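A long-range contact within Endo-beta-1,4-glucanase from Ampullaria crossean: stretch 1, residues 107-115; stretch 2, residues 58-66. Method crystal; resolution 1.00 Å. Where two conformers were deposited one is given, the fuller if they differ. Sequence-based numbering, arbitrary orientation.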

# COMPACT_ATOMS: atom_id res chain seq x y z
N MET A 107 2.59 -2.34 7.11
CA MET A 107 3.54 -3.34 6.64
C MET A 107 3.04 -4.02 5.38
O MET A 107 1.87 -4.40 5.28
CB MET A 107 3.81 -4.37 7.74
CG MET A 107 4.93 -5.35 7.35
SD MET A 107 5.54 -6.29 8.75
CE MET A 107 4.14 -7.38 9.06
N VAL A 108 3.95 -4.20 4.41
CA VAL A 108 3.65 -4.91 3.18
C VAL A 108 3.53 -6.40 3.46
O VAL A 108 4.51 -7.05 3.83
CB VAL A 108 4.75 -4.66 2.14
CG1 VAL A 108 4.48 -5.47 0.90
CG2 VAL A 108 4.90 -3.16 1.86
N THR A 109 2.32 -6.94 3.25
CA THR A 109 2.09 -8.38 3.44
C THR A 109 1.41 -9.02 2.24
O THR A 109 1.20 -10.24 2.26
CB THR A 109 1.28 -8.66 4.70
OG1 THR A 109 -0.03 -8.13 4.49
CG2 THR A 109 1.91 -8.10 5.93
N ASN A 110 1.09 -8.26 1.20
CA ASN A 110 0.35 -8.79 0.07
C ASN A 110 0.64 -7.89 -1.12
O ASN A 110 1.34 -6.89 -0.98
CB ASN A 110 -1.13 -8.88 0.47
CG ASN A 110 -1.98 -9.67 -0.49
OD1 ASN A 110 -1.50 -10.46 -1.29
ND2 ASN A 110 -3.29 -9.47 -0.39
N ALA A 111 0.11 -8.27 -2.28
CA ALA A 111 0.30 -7.53 -3.52
C ALA A 111 -1.03 -7.16 -4.14
O ALA A 111 -2.00 -7.92 -4.06
CB ALA A 111 1.07 -8.39 -4.53
N CYS A 112 -1.04 -5.99 -4.80
CA CYS A 112 -2.15 -5.54 -5.64
C CYS A 112 -1.69 -5.73 -7.09
O CYS A 112 -0.96 -4.87 -7.62
CB CYS A 112 -2.48 -4.08 -5.35
SG CYS A 112 -3.88 -3.41 -6.32
N PRO A 113 -2.02 -6.85 -7.74
CA PRO A 113 -1.48 -7.07 -9.09
C PRO A 113 -2.09 -6.11 -10.09
O PRO A 113 -3.22 -5.65 -9.95
CB PRO A 113 -1.91 -8.50 -9.44
CG PRO A 113 -2.32 -9.13 -8.17
CD PRO A 113 -2.76 -8.03 -7.25
N ILE A 114 -1.32 -5.83 -11.14
CA ILE A 114 -1.84 -5.06 -12.26
C ILE A 114 -3.10 -5.72 -12.79
O ILE A 114 -4.11 -5.06 -13.05
CB ILE A 114 -0.78 -4.91 -13.35
CG1 ILE A 114 0.41 -4.09 -12.84
CG2 ILE A 114 -1.37 -4.37 -14.64
CD1 ILE A 114 1.68 -4.21 -13.69
N ASN A 115 -3.06 -7.03 -12.96
CA ASN A 115 -4.19 -7.75 -13.51
C ASN A 115 -5.38 -7.65 -12.56
O ASN A 115 -5.28 -8.05 -11.41
CB ASN A 115 -3.80 -9.22 -13.69
CG ASN A 115 -4.82 -9.97 -14.48
OD1 ASN A 115 -5.45 -9.38 -15.38
ND2 ASN A 115 -4.98 -11.25 -14.20
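Stretch 2, residues 58-66: TAPSERYFD

How does stretch 2 set out along stretch 1? It enters as a strand, 58-60, running parallel to the end of the strand that carries M107 and V108, and T58, which has more surface covered by the other stretch than any other residue here, fixes the register. T58 lies opposite V108, with their CA atoms 5.0 Å apart. T58 N donates a hydrogen bond to M107 O at 2.9 Å, and T58 O accepts one from T109 N at 3.0 Å, so the backbone of T58 grips the residues before and after V108, as a parallel bridge requires. A weak hydrogen bond from N110 N reaches the same T58 O at 3.4 Å.

What does V108, the most covered residue of stretch 1, do with its side chain? It lies on the same face of the sheet as that of T58, and V108 CG2 comes within 4.1 Å of T58 CG2. From there it meets residues further along stretch 2: V108 CG1 packs 3.7 Å from P60 CD and 4.0 Å from F65 CD1, while V108 CG2 approaches the edge of the Y64 ring, 4.3 Å from Y64 CE2. One valine thus touches both the strand and the helix that follows it.

How do the two chains stay together once the first bridge ends? Stretch 1 leaves its strand at T109 and continues as loop, and the register shifts by one before a second, single bridge pairs C112 with S61, their CA atoms 4.6 Å apart. Between the bridges, N110 O lies 3.2 Å from A59 CA in a CA-H...O contact; this oxygen is buried without a conventional polar partner. C112 N then donates a hydrogen bond to P60 O at 2.8 Å. Beside this seam, the methyl of A111 sits squarely over the face of the F65 ring, A111 CB being 3.5 Å from the ring centroid and only 6° off its normal, a CH-pi contact that ties the loop to the helix.

What does E62 add where stretch 2 turns into its helix, 62-65? S61 occupies the N-cap position, and E62, whose CA-to-CB bond points toward stretch 1, extends a side chain with chi1 and chi2 both t. Its carboxylate accepts a hydrogen bond from the backbone of the loop, I114 N to E62 OE2 at 2.9 Å. A water donates to the same E62 OE2 at 2.7 Å and accepts from N115 N at 3.0 Å, extending the link by one residue. The other carboxylate oxygen is held within stretch 2, in a salt bridge from R63 NH1 to E62 OE1 at 2.8 Å. I114 completes the contact: its CD1 lies over one face of the R63 guanidinium, with I114 CD1 3.5 Å from R63 NH2, so the end of the isoleucine side chain rests on one face of the guanidinium while its backbone N is bonded to the glutamate.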

# COMPACT_ATOMS: atom_id res chain seq x y z
N THR A 58 -0.77 -3.80 4.23
CA THR A 58 -1.08 -3.31 2.91
C THR A 58 -0.66 -4.30 1.82
O THR A 58 0.29 -5.08 1.96
CB THR A 58 -0.44 -1.92 2.69
OG1 THR A 58 -0.79 -1.37 1.42
CG2 THR A 58 1.09 -1.89 2.78
N ALA A 59 -1.37 -4.17 0.70
CA ALA A 59 -1.04 -4.76 -0.60
C ALA A 59 -0.69 -3.61 -1.54
O ALA A 59 -1.59 -2.96 -2.09
CB ALA A 59 -2.24 -5.54 -1.13
N PRO A 60 0.60 -3.33 -1.76
CA PRO A 60 0.97 -2.29 -2.71
C PRO A 60 0.80 -2.77 -4.14
O PRO A 60 0.86 -3.96 -4.44
CB PRO A 60 2.45 -2.02 -2.42
CG PRO A 60 2.71 -2.66 -1.08
CD PRO A 60 1.79 -3.84 -1.06
N SER A 61 0.70 -1.81 -5.04
CA SER A 61 0.77 -2.08 -6.45
C SER A 61 2.02 -2.91 -6.79
O SER A 61 3.10 -2.75 -6.20
CB SER A 61 0.71 -0.75 -7.21
OG SER A 61 1.61 0.21 -6.70
N GLU A 62 1.82 -3.77 -7.79
CA GLU A 62 2.74 -4.86 -8.11
C GLU A 62 4.19 -4.42 -8.30
O GLU A 62 5.10 -5.09 -7.80
CB GLU A 62 2.22 -5.52 -9.39
CG GLU A 62 2.98 -6.75 -9.84
CD GLU A 62 2.33 -7.42 -11.03
OE1 GLU A 62 3.09 -8.03 -11.80
OE2 GLU A 62 1.09 -7.36 -11.20
N ARG A 63 4.44 -3.37 -9.08
CA ARG A 63 5.82 -3.03 -9.39
C ARG A 63 6.58 -2.51 -8.17
O ARG A 63 7.80 -2.70 -8.10
CB ARG A 63 5.90 -2.08 -10.58
CG ARG A 63 5.49 -2.74 -11.89
CD ARG A 63 6.56 -3.72 -12.45
NE ARG A 63 6.02 -4.37 -13.66
CZ ARG A 63 5.23 -5.43 -13.66
NH1 ARG A 63 5.03 -6.11 -12.54
NH2 ARG A 63 4.62 -5.78 -14.78
N TYR A 64 5.92 -1.88 -7.20
CA TYR A 64 6.59 -1.61 -5.93
C TYR A 64 6.74 -2.89 -5.12
O TYR A 64 7.81 -3.17 -4.58
CB TYR A 64 5.88 -0.52 -5.11
CG TYR A 64 6.51 -0.36 -3.76
CD1 TYR A 64 7.79 0.16 -3.61
CD2 TYR A 64 5.86 -0.81 -2.62
CE1 TYR A 64 8.39 0.24 -2.37
CE2 TYR A 64 6.46 -0.75 -1.40
CZ TYR A 64 7.72 -0.23 -1.25
OH TYR A 64 8.26 -0.20 0.00
N PHE A 65 5.66 -3.68 -5.03
CA PHE A 65 5.70 -4.94 -4.29
C PHE A 65 6.93 -5.76 -4.61
O PHE A 65 7.57 -6.31 -3.70
CB PHE A 65 4.43 -5.73 -4.60
CG PHE A 65 4.41 -7.09 -3.99
CD1 PHE A 65 4.07 -7.25 -2.67
CD2 PHE A 65 4.72 -8.22 -4.73
CE1 PHE A 65 4.03 -8.51 -2.09
CE2 PHE A 65 4.69 -9.47 -4.17
CZ PHE A 65 4.35 -9.62 -2.83
N ASP A 66 7.26 -5.89 -5.90
CA ASP A 66 8.40 -6.70 -6.33
C ASP A 66 9.53 -5.88 -6.90
O ASP A 66 10.33 -6.41 -7.68
CB ASP A 66 7.99 -7.80 -7.30
CG ASP A 66 9.05 -8.89 -7.41
OD1 ASP A 66 9.75 -9.17 -6.39
OD2 ASP A 66 9.19 -9.44 -8.52
O HOH W 1 -0.53 -8.68 -12.84